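PDB 4BJA: protein GLB-12 from Caenorhabditis elegans, which binds heme b and acts as a redox-signalling globin that is essential for reproduction in the worm. Local coordinates for residues A[57-61]-A[151-156]; A[71-75]-A[88-92]; A[100-104]-A[192-196]; A[120-125]-A[202-207]. The protein carries 1 engineered substitution. Residues are numbered along the deposited sequence.

Contact 1: A[57-61]-A[151-156]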
# COMPACT_ATOMS: atom_id res chain seq x y z
N ILE A 57 -1.50 -26.14 -5.41
CA ILE A 57 -0.80 -24.97 -5.91
C ILE A 57 0.65 -24.92 -5.38
O ILE A 57 1.58 -24.62 -6.13
CB ILE A 57 -1.60 -23.66 -5.67
CG1 ILE A 57 -2.92 -23.73 -6.47
CG2 ILE A 57 -0.74 -22.38 -6.06
CD1 ILE A 57 -3.94 -22.66 -6.16
N PHE A 58 0.88 -25.22 -4.09
CA PHE A 58 2.23 -25.29 -3.60
C PHE A 58 3.02 -26.42 -4.28
O PHE A 58 4.21 -26.26 -4.49
CB PHE A 58 2.27 -25.42 -2.06
CG PHE A 58 2.38 -24.09 -1.41
CD1 PHE A 58 3.58 -23.40 -1.42
CD2 PHE A 58 1.23 -23.48 -0.87
CE1 PHE A 58 3.70 -22.11 -0.79
CE2 PHE A 58 1.33 -22.20 -0.27
CZ PHE A 58 2.54 -21.53 -0.23
N LEU A 59 2.35 -27.52 -4.61
CA LEU A 59 3.08 -28.58 -5.35
C LEU A 59 3.53 -28.02 -6.71
O LEU A 59 4.70 -28.17 -7.08
CB LEU A 59 2.23 -29.83 -5.52
CG LEU A 59 2.03 -30.68 -4.26
CD1 LEU A 59 0.98 -31.76 -4.49
CD2 LEU A 59 3.34 -31.30 -3.78
N ASP A 60 2.65 -27.32 -7.42
CA ASP A 60 3.11 -26.65 -8.66
C ASP A 60 4.25 -25.64 -8.43
O ASP A 60 5.20 -25.59 -9.17
CB ASP A 60 1.95 -25.92 -9.33
CG ASP A 60 0.94 -26.87 -9.93
OD1 ASP A 60 1.17 -28.09 -9.95
OD2 ASP A 60 -0.12 -26.37 -10.40
N ILE A 61 4.16 -24.81 -7.39
CA ILE A 61 5.21 -23.85 -7.12
C ILE A 61 6.59 -24.51 -6.97
O ILE A 61 7.57 -24.07 -7.60
CB ILE A 61 4.90 -23.08 -5.82
CG1 ILE A 61 3.72 -22.10 -6.10
CG2 ILE A 61 6.14 -22.30 -5.35
CD1 ILE A 61 3.13 -21.49 -4.80
N VAL A 151 1.54 -17.42 -8.48
CA VAL A 151 1.00 -18.73 -8.88
C VAL A 151 -0.43 -18.87 -8.37
O VAL A 151 -1.30 -19.43 -9.08
CB VAL A 151 1.92 -19.90 -8.48
CG1 VAL A 151 1.32 -21.27 -9.02
CG2 VAL A 151 3.34 -19.66 -9.05
N PHE A 152 -0.70 -18.35 -7.15
CA PHE A 152 -2.07 -18.29 -6.71
C PHE A 152 -2.97 -17.46 -7.61
O PHE A 152 -4.10 -17.85 -7.89
CB PHE A 152 -2.13 -17.85 -5.24
CG PHE A 152 -1.82 -18.98 -4.32
CD1 PHE A 152 -2.86 -19.85 -3.87
CD2 PHE A 152 -0.50 -19.22 -3.94
CE1 PHE A 152 -2.55 -20.92 -3.03
CE2 PHE A 152 -0.16 -20.31 -3.10
CZ PHE A 152 -1.20 -21.16 -2.65
N ILE A 153 -2.48 -16.31 -8.06
CA ILE A 153 -3.27 -15.49 -8.98
C ILE A 153 -3.63 -16.29 -10.25
O ILE A 153 -4.79 -16.25 -10.74
CB ILE A 153 -2.50 -14.20 -9.32
CG1 ILE A 153 -2.50 -13.27 -8.09
CG2 ILE A 153 -3.16 -13.48 -10.52
CD1 ILE A 153 -1.56 -12.09 -8.17
N GLU A 154 -2.67 -17.04 -10.78
CA GLU A 154 -2.93 -17.80 -12.01
C GLU A 154 -3.80 -19.05 -11.81
O GLU A 154 -4.58 -19.41 -12.67
CB GLU A 154 -1.55 -18.23 -12.61
CG GLU A 154 -0.69 -17.07 -13.07
CD GLU A 154 -1.49 -16.00 -13.92
OE1 GLU A 154 -2.04 -16.31 -15.01
OE2 GLU A 154 -1.56 -14.82 -13.49
N ARG A 155 -3.64 -19.71 -10.66
CA ARG A 155 -4.23 -21.03 -10.39
C ARG A 155 -5.45 -21.00 -9.46
O ARG A 155 -6.42 -21.73 -9.68
CB ARG A 155 -3.17 -21.96 -9.80
CG ARG A 155 -1.96 -22.21 -10.69
CD ARG A 155 -2.22 -23.35 -11.67
NE ARG A 155 -2.06 -24.66 -11.04
CZ ARG A 155 -2.96 -25.64 -11.06
NH1 ARG A 155 -4.11 -25.48 -11.71
NH2 ARG A 155 -2.71 -26.78 -10.45
N LEU A 156 -5.42 -20.17 -8.42
CA LEU A 156 -6.56 -20.15 -7.49
C LEU A 156 -7.76 -19.43 -8.08
O LEU A 156 -8.91 -19.90 -7.89
CB LEU A 156 -6.12 -19.43 -6.22
CG LEU A 156 -6.86 -19.70 -4.90
CD1 LEU A 156 -7.00 -18.53 -3.94
CD2 LEU A 156 -7.87 -20.86 -4.73
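Ile57 opens the contact as its main knob: its CA-to-CB bond points toward residues 151-156, and the side chain settles into a hole formed by Val151, Phe152, Arg155 and Leu156. Branching at the beta carbon lets it reach several partners at once. Ile57 CG2 hangs 3.5 Å from the centroid of the Phe152 ring, only 8° off the ring normal, a CH-pi contact, while Ile57 CD1 extends to 3.9 Å from Leu156 CB. One residue on, Phe58 starts sideways but its ring swings in, so that the edge of Phe152 meets the face of Phe58 in an offset edge-to-face pair, centroids 5.5 Å apart and planes at 64°. In the globin fold this is the meeting of the B and G helices, 50-65 and 144-160, whose local axes run at 128° and come no closer than 10.4 Å, a gap that large apolar side chains fill. The ring of Phe58 also meets that of His92, an axial ligand of the heme iron. Asp60 lies nearer solvent, where charge is tolerated: its OD2 accepts from both Arg155 NH2 (2.6 Å) and Arg155 NE (2.7 Å) in a salt bridge, and OD1 pairs with Arg80. One helical turn after Ile57, Ile61 returns to the apolar face, setting CG1 3.7 Å from Val151 CB and CD1 3.9 Å from Phe152 CE2.

Contact 2: A[71-75]-A[88-92]. With HEM (protoporphyrin IX containing Fe), chain B.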
# COMPACT_ATOMS: atom_id res chain seq x y z
N LYS A 71 14.32 -27.28 -1.49
CA LYS A 71 15.30 -27.45 -0.39
C LYS A 71 14.82 -26.74 0.87
O LYS A 71 14.97 -27.25 1.98
CB LYS A 71 16.68 -26.91 -0.80
CG LYS A 71 17.79 -27.20 0.22
CD LYS A 71 19.14 -26.83 -0.33
CE LYS A 71 20.09 -26.35 0.78
NZ LYS A 71 21.49 -26.11 0.22
N VAL A 72 14.21 -25.57 0.70
CA VAL A 72 13.75 -24.77 1.82
C VAL A 72 12.74 -25.57 2.60
O VAL A 72 12.74 -25.58 3.85
CB VAL A 72 13.05 -23.44 1.33
CG1 VAL A 72 12.44 -22.71 2.50
CG2 VAL A 72 14.03 -22.56 0.66
N PHE A 73 11.86 -26.23 1.86
CA PHE A 73 10.74 -26.96 2.45
C PHE A 73 11.04 -28.42 2.71
O PHE A 73 10.14 -29.21 3.04
CB PHE A 73 9.49 -26.76 1.59
CG PHE A 73 8.95 -25.37 1.68
CD1 PHE A 73 8.59 -24.83 2.92
CD2 PHE A 73 8.81 -24.61 0.53
CE1 PHE A 73 8.08 -23.51 3.01
CE2 PHE A 73 8.34 -23.31 0.59
CZ PHE A 73 7.97 -22.75 1.85
N GLY A 74 12.32 -28.78 2.56
CA GLY A 74 12.77 -30.13 2.82
C GLY A 74 12.24 -31.21 1.87
O GLY A 74 12.14 -32.37 2.27
N VAL A 75 11.93 -30.83 0.62
CA VAL A 75 11.29 -31.76 -0.34
C VAL A 75 12.11 -31.93 -1.61
O VAL A 75 11.59 -32.26 -2.68
CB VAL A 75 9.81 -31.38 -0.71
CG1 VAL A 75 8.89 -31.68 0.48
CG2 VAL A 75 9.68 -29.90 -1.18
N LYS A 88 7.95 -29.69 6.83
CA LYS A 88 8.05 -28.23 6.55
C LYS A 88 7.11 -27.86 5.43
O LYS A 88 6.50 -26.78 5.44
CB LYS A 88 9.47 -27.81 6.21
CG LYS A 88 10.51 -27.98 7.31
CD LYS A 88 11.82 -27.20 7.03
CE LYS A 88 11.63 -25.65 6.91
NZ LYS A 88 12.90 -24.92 6.43
N PHE A 89 6.97 -28.76 4.45
CA PHE A 89 6.13 -28.47 3.27
C PHE A 89 4.62 -28.56 3.59
O PHE A 89 3.87 -27.59 3.35
CB PHE A 89 6.54 -29.38 2.11
CG PHE A 89 5.80 -29.06 0.82
CD1 PHE A 89 6.14 -27.94 0.06
CD2 PHE A 89 4.74 -29.87 0.40
CE1 PHE A 89 5.44 -27.66 -1.16
CE2 PHE A 89 4.05 -29.63 -0.80
CZ PHE A 89 4.38 -28.49 -1.55
N GLY A 90 4.18 -29.69 4.15
CA GLY A 90 2.80 -29.85 4.54
C GLY A 90 2.50 -28.79 5.62
O GLY A 90 1.39 -28.27 5.66
N GLY A 91 3.49 -28.44 6.45
CA GLY A 91 3.27 -27.42 7.52
C GLY A 91 2.98 -26.07 6.89
O GLY A 91 2.11 -25.31 7.35
N HIS A 92 3.71 -25.78 5.83
CA HIS A 92 3.54 -24.49 5.20
C HIS A 92 2.19 -24.38 4.52
O HIS A 92 1.60 -23.28 4.49
CB HIS A 92 4.65 -24.20 4.22
CG HIS A 92 4.78 -22.75 3.93
ND1 HIS A 92 4.28 -22.17 2.79
CD2 HIS A 92 5.26 -21.73 4.70
CE1 HIS A 92 4.49 -20.86 2.83
NE2 HIS A 92 5.08 -20.57 3.98
CHA HEM B . 6.01 -19.80 7.93
CHB HEM B . 2.59 -17.70 5.22
CHC HEM B . 5.72 -17.24 1.61
CHD HEM B . 8.85 -20.01 4.00
C1A HEM B . 4.86 -19.23 7.52
C2A HEM B . 3.70 -18.99 8.36
C3A HEM B . 2.77 -18.41 7.58
C4A HEM B . 3.31 -18.28 6.25
CMA HEM B . 1.33 -17.96 7.96
CAA HEM B . 3.62 -19.34 9.88
CBA HEM B . 3.41 -18.08 10.73
CGA HEM B . 4.58 -17.22 10.53
O1A HEM B . 5.73 -17.74 10.63
O2A HEM B . 4.34 -16.03 10.23
C1B HEM B . 3.19 -17.36 4.05
C2B HEM B . 2.58 -16.52 3.02
C3B HEM B . 3.44 -16.39 2.05
C4B HEM B . 4.62 -17.14 2.39
CMB HEM B . 1.19 -15.89 3.11
CAB HEM B . 3.19 -15.53 0.78
CBB HEM B . 3.89 -15.78 -0.31
C1C HEM B . 6.84 -17.93 1.94
C2C HEM B . 8.00 -18.08 1.11
C3C HEM B . 8.87 -18.83 1.76
C4C HEM B . 8.28 -19.22 3.02
CMC HEM B . 8.18 -17.42 -0.28
CAC HEM B . 10.26 -19.24 1.22
CBC HEM B . 11.19 -19.52 2.10
C1D HEM B . 8.34 -20.27 5.22
C2D HEM B . 8.88 -21.21 6.15
C3D HEM B . 8.01 -21.14 7.36
C4D HEM B . 7.02 -20.15 7.06
CMD HEM B . 10.11 -22.14 5.98
CAD HEM B . 8.13 -21.97 8.65
CBD HEM B . 7.07 -23.08 8.55
CGD HEM B . 7.33 -24.14 7.49
O1D HEM B . 8.48 -24.35 7.05
O2D HEM B . 6.35 -24.79 7.09
NA HEM B . 4.59 -18.79 6.22
NB HEM B . 4.46 -17.74 3.64
NC HEM B . 7.05 -18.65 3.10
ND HEM B . 7.22 -19.66 5.79
FE HEM B . 5.82 -18.73 4.70
O HOH W 1 9.74 -31.02 5.03
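The distal side of the heme pocket is built here, where the end of the short C helix and the turn after it meet the E helix. His92 NE2 binds the heme iron at 2.1 Å; with His127 as the other axial ligand, the iron is bis-histidyl. The Phe73 ring packs into the corner between the flank of this histidine and the porphyrin, touching both: Phe73 CE1 sits over a face of the imidazole, 3.5 Å from His92 CG, and Phe73 CZ is 3.6 Å from HEM CHD. A phenylalanine following the C helix and packed on the heme probably corresponds to the CD1 phenylalanine of the globin fold. Gly74, with positive phi, is the C-prime residue of a Schellman motif ending the helix, a backbone shape that suits glycine, and its N bonds Lys71 O at 3.1 Å. Beyond it, the compact branched Val75 puts CG1 3.7 Å from Phe89 CB, and the Phe89 ring continues inward to Phe58 and Leu59. Lys88 is long enough to reach back across the turn, so that its NZ donates to Val72 O at 2.7 Å. A water joins the two backbones, donating to Phe73 O (2.7 Å) and accepting from Lys88 N (2.9 Å).

Contact 3: A[100-104]-A[192-196]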
# COMPACT_ATOMS: atom_id res chain seq x y z
N MET A 100 -4.94 -17.48 4.96
CA MET A 100 -5.98 -17.02 4.04
C MET A 100 -7.39 -17.13 4.63
O MET A 100 -8.24 -16.29 4.39
CB MET A 100 -5.88 -17.78 2.70
CG MET A 100 -4.60 -17.41 1.94
SD MET A 100 -4.66 -15.69 1.41
CE MET A 100 -6.44 -15.65 1.15
N GLU A 101 -7.63 -18.18 5.41
CA GLU A 101 -8.91 -18.40 6.07
C GLU A 101 -9.17 -17.22 7.03
O GLU A 101 -10.24 -16.61 7.04
CB GLU A 101 -8.87 -19.69 6.88
CG GLU A 101 -10.07 -19.92 7.80
CD GLU A 101 -11.43 -19.99 7.08
OE1 GLU A 101 -11.55 -20.10 5.82
OE2 GLU A 101 -12.45 -19.96 7.81
N GLN A 102 -8.17 -16.91 7.83
CA GLN A 102 -8.33 -15.86 8.86
C GLN A 102 -8.45 -14.51 8.19
O GLN A 102 -9.28 -13.64 8.57
CB GLN A 102 -7.07 -15.79 9.68
CG GLN A 102 -6.73 -16.88 10.63
CD GLN A 102 -5.39 -16.51 11.30
OE1 GLN A 102 -4.31 -16.97 10.88
NE2 GLN A 102 -5.45 -15.58 12.25
N LEU A 103 -7.58 -14.28 7.20
CA LEU A 103 -7.52 -12.96 6.54
C LEU A 103 -8.86 -12.69 5.82
O LEU A 103 -9.43 -11.59 5.95
CB LEU A 103 -6.31 -12.92 5.57
CG LEU A 103 -6.01 -11.69 4.77
CD1 LEU A 103 -6.02 -10.40 5.67
CD2 LEU A 103 -4.63 -11.94 4.11
N THR A 104 -9.39 -13.67 5.09
CA THR A 104 -10.65 -13.44 4.35
C THR A 104 -11.81 -13.27 5.34
O THR A 104 -12.71 -12.47 5.11
CB THR A 104 -11.01 -14.52 3.35
OG1 THR A 104 -11.09 -15.81 4.00
CG2 THR A 104 -10.02 -14.56 2.17
N TRP A 192 -9.89 -10.41 -6.46
CA TRP A 192 -8.86 -11.29 -5.95
C TRP A 192 -7.49 -10.78 -6.36
O TRP A 192 -6.52 -10.89 -5.60
CB TRP A 192 -9.12 -12.77 -6.39
CG TRP A 192 -9.99 -13.44 -5.40
CD1 TRP A 192 -11.36 -13.52 -5.42
CD2 TRP A 192 -9.57 -14.06 -4.18
NE1 TRP A 192 -11.81 -14.18 -4.30
CE2 TRP A 192 -10.73 -14.53 -3.53
CE3 TRP A 192 -8.32 -14.30 -3.60
CZ2 TRP A 192 -10.67 -15.22 -2.30
CZ3 TRP A 192 -8.27 -14.98 -2.39
CH2 TRP A 192 -9.44 -15.42 -1.74
N LYS A 193 -7.37 -10.23 -7.56
CA LYS A 193 -6.07 -9.63 -7.93
C LYS A 193 -5.71 -8.45 -7.02
O LYS A 193 -4.57 -8.35 -6.60
CB LYS A 193 -5.99 -9.24 -9.40
CG LYS A 193 -5.90 -10.49 -10.30
CD LYS A 193 -5.80 -10.10 -11.77
CE LYS A 193 -5.73 -11.33 -12.67
NZ LYS A 193 -5.86 -10.94 -14.16
N LYS A 194 -6.67 -7.55 -6.74
CA LYS A 194 -6.35 -6.43 -5.83
C LYS A 194 -5.95 -6.92 -4.46
O LYS A 194 -4.97 -6.44 -3.89
CB LYS A 194 -7.52 -5.46 -5.72
CG LYS A 194 -7.72 -4.69 -7.02
CD LYS A 194 -8.81 -3.60 -6.82
CE LYS A 194 -10.14 -4.12 -6.25
NZ LYS A 194 -11.14 -3.00 -5.95
N PHE A 195 -6.70 -7.90 -3.95
CA PHE A 195 -6.44 -8.46 -2.67
C PHE A 195 -5.05 -9.10 -2.62
O PHE A 195 -4.22 -8.81 -1.74
CB PHE A 195 -7.56 -9.49 -2.31
CG PHE A 195 -7.26 -10.34 -1.10
CD1 PHE A 195 -6.97 -9.75 0.14
CD2 PHE A 195 -7.24 -11.74 -1.21
CE1 PHE A 195 -6.66 -10.52 1.27
CE2 PHE A 195 -6.91 -12.52 -0.08
CZ PHE A 195 -6.64 -11.91 1.17
N LEU A 196 -4.79 -10.02 -3.54
CA LEU A 196 -3.54 -10.79 -3.48
C LEU A 196 -2.32 -9.88 -3.74
O LEU A 196 -1.25 -10.08 -3.14
CB LEU A 196 -3.62 -11.96 -4.45
CG LEU A 196 -4.58 -13.06 -3.99
CD1 LEU A 196 -4.64 -14.10 -5.07
CD2 LEU A 196 -4.12 -13.71 -2.71
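Two helices of the globin core, E (87-108) and H (185-214), face each other here across a wide gap. Their local axes come no nearer than 13.5 Å and lie at 108°, and even the closest CA pair, Thr104 and Phe195, is 9.6 Å apart. Only long or bulky side chains can bridge such a space, and Phe195 and Trp192 do so from the H side. The Phe195 ring is the chief bump, directed toward a shallow hollow made by Met100, Leu103 and Thr104. Leu103 CD2 abuts the ring's edge, 3.6 Å from Phe195 CZ, and the flexible Met100 bends its end to the edge as well, with its SD 5.3 Å from the ring centroid in a Met-aromatic contact. The Trp192 indole fills the space alongside, its six-membered ring entering beside Thr104 CG2, which is 4.0 Å from Trp192 CH2. Threonine suits this spot because its methyl can face the aromatics while its hydroxyl is satisfied apart from them, Thr104 OG1 donating to Met100 O at 2.9 Å and also bonding Arg41. Leu40 of the A helix packs on Trp192 and Phe195, Trp44 packs on Met100 and Thr104, and Trp192 NE1 bonds Thr43. At the tightest point, Met100 CE lies 3.4 Å from Phe195 CE2.

Contact 4: A[120-125]-A[202-207]. With HEM (protoporphyrin IX containing Fe), chain B; SO4 (sulfate ion), chain C.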
# COMPACT_ATOMS: atom_id res chain seq x y z
N VAL A 120 -1.06 -9.47 8.15
CA VAL A 120 -0.19 -9.54 6.95
C VAL A 120 1.20 -8.98 7.26
O VAL A 120 2.22 -9.59 6.92
CB VAL A 120 -0.84 -8.82 5.77
CG1 VAL A 120 0.12 -8.79 4.57
CG2 VAL A 120 -2.19 -9.44 5.40
N ARG A 121 1.28 -7.85 7.96
CA ARG A 121 2.58 -7.29 8.25
C ARG A 121 3.36 -8.16 9.25
O ARG A 121 4.57 -8.29 9.11
CB ARG A 121 2.42 -5.83 8.70
CG ARG A 121 1.91 -4.98 7.53
CD ARG A 121 2.14 -3.52 7.66
NE ARG A 121 3.54 -3.13 7.73
CZ ARG A 121 4.23 -2.50 6.77
NH1 ARG A 121 3.71 -2.23 5.56
NH2 ARG A 121 5.47 -2.14 7.03
N LYS A 122 2.69 -8.78 10.21
CA LYS A 122 3.35 -9.63 11.20
C LYS A 122 3.94 -10.85 10.50
O LYS A 122 5.03 -11.34 10.87
CB LYS A 122 2.35 -10.12 12.28
CG LYS A 122 3.03 -11.04 13.28
CD LYS A 122 2.16 -11.38 14.47
CE LYS A 122 2.96 -12.27 15.49
NZ LYS A 122 2.19 -12.53 16.71
N THR A 123 3.19 -11.34 9.52
CA THR A 123 3.63 -12.54 8.77
C THR A 123 4.84 -12.16 7.93
O THR A 123 5.83 -12.91 7.87
CB THR A 123 2.46 -13.09 7.94
OG1 THR A 123 1.38 -13.41 8.83
CG2 THR A 123 2.81 -14.38 7.16
N GLY A 124 4.79 -10.99 7.28
CA GLY A 124 5.94 -10.49 6.52
C GLY A 124 7.19 -10.39 7.39
O GLY A 124 8.28 -10.90 7.04
N ARG A 125 7.06 -9.76 8.56
CA ARG A 125 8.18 -9.61 9.49
C ARG A 125 8.74 -10.95 9.95
O ARG A 125 9.95 -11.09 10.10
CB ARG A 125 7.76 -8.79 10.74
CG ARG A 125 7.34 -7.37 10.42
CD ARG A 125 7.32 -6.47 11.68
NE ARG A 125 6.58 -7.11 12.77
CZ ARG A 125 5.26 -7.00 12.96
NH1 ARG A 125 4.51 -6.26 12.15
NH2 ARG A 125 4.69 -7.62 13.99
N GLN A 202 2.29 -5.76 1.13
CA GLN A 202 2.46 -5.56 2.58
C GLN A 202 3.41 -6.57 3.20
O GLN A 202 4.17 -6.23 4.12
CB GLN A 202 1.09 -5.58 3.27
CG GLN A 202 0.25 -4.41 2.76
CD GLN A 202 0.99 -3.08 2.95
OE1 GLN A 202 1.23 -2.66 4.08
NE2 GLN A 202 1.42 -2.44 1.84
N MET A 203 3.43 -7.80 2.66
CA MET A 203 4.44 -8.74 3.16
C MET A 203 5.81 -8.31 2.70
O MET A 203 6.76 -8.39 3.48
CB MET A 203 4.15 -10.16 2.73
CG MET A 203 2.94 -10.71 3.44
SD MET A 203 2.63 -12.36 2.83
CE MET A 203 3.93 -13.25 3.66
N THR A 204 5.93 -7.82 1.47
CA THR A 204 7.21 -7.38 0.99
C THR A 204 7.75 -6.21 1.81
O THR A 204 8.94 -6.20 2.19
CB THR A 204 7.09 -7.00 -0.50
OG1 THR A 204 6.76 -8.17 -1.25
CG2 THR A 204 8.39 -6.36 -1.02
N ASP A 205 6.88 -5.22 2.08
CA ASP A 205 7.33 -4.02 2.77
C ASP A 205 7.68 -4.29 4.22
O ASP A 205 8.70 -3.80 4.70
CB ASP A 205 6.31 -2.89 2.62
CG ASP A 205 6.39 -2.19 1.26
OD1 ASP A 205 7.28 -2.50 0.43
OD2 ASP A 205 5.55 -1.29 1.02
N SER A 206 6.86 -5.11 4.88
CA SER A 206 7.12 -5.41 6.26
C SER A 206 8.40 -6.26 6.42
O SER A 206 9.25 -6.03 7.32
CB SER A 206 5.90 -6.06 6.91
OG SER A 206 5.53 -7.28 6.26
N PHE A 207 8.55 -7.23 5.54
CA PHE A 207 9.79 -8.01 5.51
C PHE A 207 11.03 -7.09 5.32
O PHE A 207 12.06 -7.22 6.01
CB PHE A 207 9.70 -9.05 4.36
CG PHE A 207 10.94 -9.92 4.25
CD1 PHE A 207 12.07 -9.44 3.60
CD2 PHE A 207 10.96 -11.18 4.83
CE1 PHE A 207 13.25 -10.22 3.54
CE2 PHE A 207 12.13 -11.99 4.72
CZ PHE A 207 13.25 -11.48 4.12
CHA HEM B . 6.01 -19.80 7.93
CHB HEM B . 2.59 -17.70 5.22
CHC HEM B . 5.72 -17.24 1.61
CHD HEM B . 8.85 -20.01 4.00
C1A HEM B . 4.86 -19.23 7.52
C2A HEM B . 3.70 -18.99 8.36
C3A HEM B . 2.77 -18.41 7.58
C4A HEM B . 3.31 -18.28 6.25
CMA HEM B . 1.33 -17.96 7.96
CAA HEM B . 3.62 -19.34 9.88
CBA HEM B . 3.41 -18.08 10.73
CGA HEM B . 4.58 -17.22 10.53
O1A HEM B . 5.73 -17.74 10.63
O2A HEM B . 4.34 -16.03 10.23
C1B HEM B . 3.19 -17.36 4.05
C2B HEM B . 2.58 -16.52 3.02
C3B HEM B . 3.44 -16.39 2.05
C4B HEM B . 4.62 -17.14 2.39
CMB HEM B . 1.19 -15.89 3.11
CAB HEM B . 3.19 -15.53 0.78
CBB HEM B . 3.89 -15.78 -0.31
C1C HEM B . 6.84 -17.93 1.94
C2C HEM B . 8.00 -18.08 1.11
C3C HEM B . 8.87 -18.83 1.76
C4C HEM B . 8.28 -19.22 3.02
CMC HEM B . 8.18 -17.42 -0.28
CAC HEM B . 10.26 -19.24 1.22
CBC HEM B . 11.19 -19.52 2.10
C1D HEM B . 8.34 -20.27 5.22
C2D HEM B . 8.88 -21.21 6.15
C3D HEM B . 8.01 -21.14 7.36
C4D HEM B . 7.02 -20.15 7.06
CMD HEM B . 10.11 -22.14 5.98
CAD HEM B . 8.13 -21.97 8.65
CBD HEM B . 7.07 -23.08 8.55
CGD HEM B . 7.33 -24.14 7.49
O1D HEM B . 8.48 -24.35 7.05
O2D HEM B . 6.35 -24.79 7.09
NA HEM B . 4.59 -18.79 6.22
NB HEM B . 4.46 -17.74 3.64
NC HEM B . 7.05 -18.65 3.10
ND HEM B . 7.22 -19.66 5.79
FE HEM B . 5.82 -18.73 4.70
S SO4 C . 5.42 -2.79 10.55
O1 SO4 C . 6.24 -1.89 9.74
O2 SO4 C . 5.49 -4.10 9.92
O3 SO4 C . 5.93 -2.84 11.91
O4 SO4 C . 4.01 -2.34 10.60
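Helix 113-126 and helix 185-214, the F and H helices of the globin fold, cross at -52° with their local axes only 7.2 Å apart. The backbones nearly touch: Gly124 CA and Met203 CA are 4.1 Å from each other, and Arg125 CA and Phe207 CA 4.6 Å. Glycine makes this possible, since a beta carbon on Gly124 would fall about 1.9 Å from Ser206 OG and clash. Ser206 is the complementary knob, small enough to nestle among Val120, Arg121, Gly124 and Arg125, with its hydroxyl turned back to its own helix so that Ser206 OG donates to Gln202 O at 2.7 Å. On the heme side, apolar groups meet. Val120 CG1 packs 3.6 Å from Met203 CG, and the slender Met203 side chain runs alongside Thr123 (Met203 CE to Thr123 CG2 3.8 Å), bringing its CE within 3.6 Å of HEM C3B; two residues beyond Arg125 comes the axial His127. The other flank is polar. Arg121 NH1 donates to Gln202 OE1 (2.9 Å), an acceptor that Trp117 shares, while Asp205 bonds Trp19 of the second subunit, placing this flank at the dimer interface. A sulfate, probably from the crystallisation liquor, rests between two arginines, taking bonds from Arg121 NH2 to its O1 at 2.8 Å and from Arg125 NH1 to its O2 at 3.3 Å.

How the contacts relate
Contacts 2 and 4 both touch the heme, contact 2 carrying the axial His92 and contact 4 ending just short of the other, His127; their centres are 20 Å apart. Contact 1 backs the His92 side, where Phe58 CZ lies 3.5 Å from His92 ND1 and Leu59 CD2 lies 3.5 Å from Phe89 CE2. Contact 3, whose Met100 side chain is about 6 Å from the heme, touches contacts 1 and 4 but not contact 2: Ile153 CG1 of contact 1 sits 3.8 Å from Leu196 CD1, and Leu103 CD2 is 3.7 Å from Val120 CG2 of contact 4. Contact 2 is nested within the loop closed by contact 1, whereas contacts 1, 3 and 4 interlace along the chain.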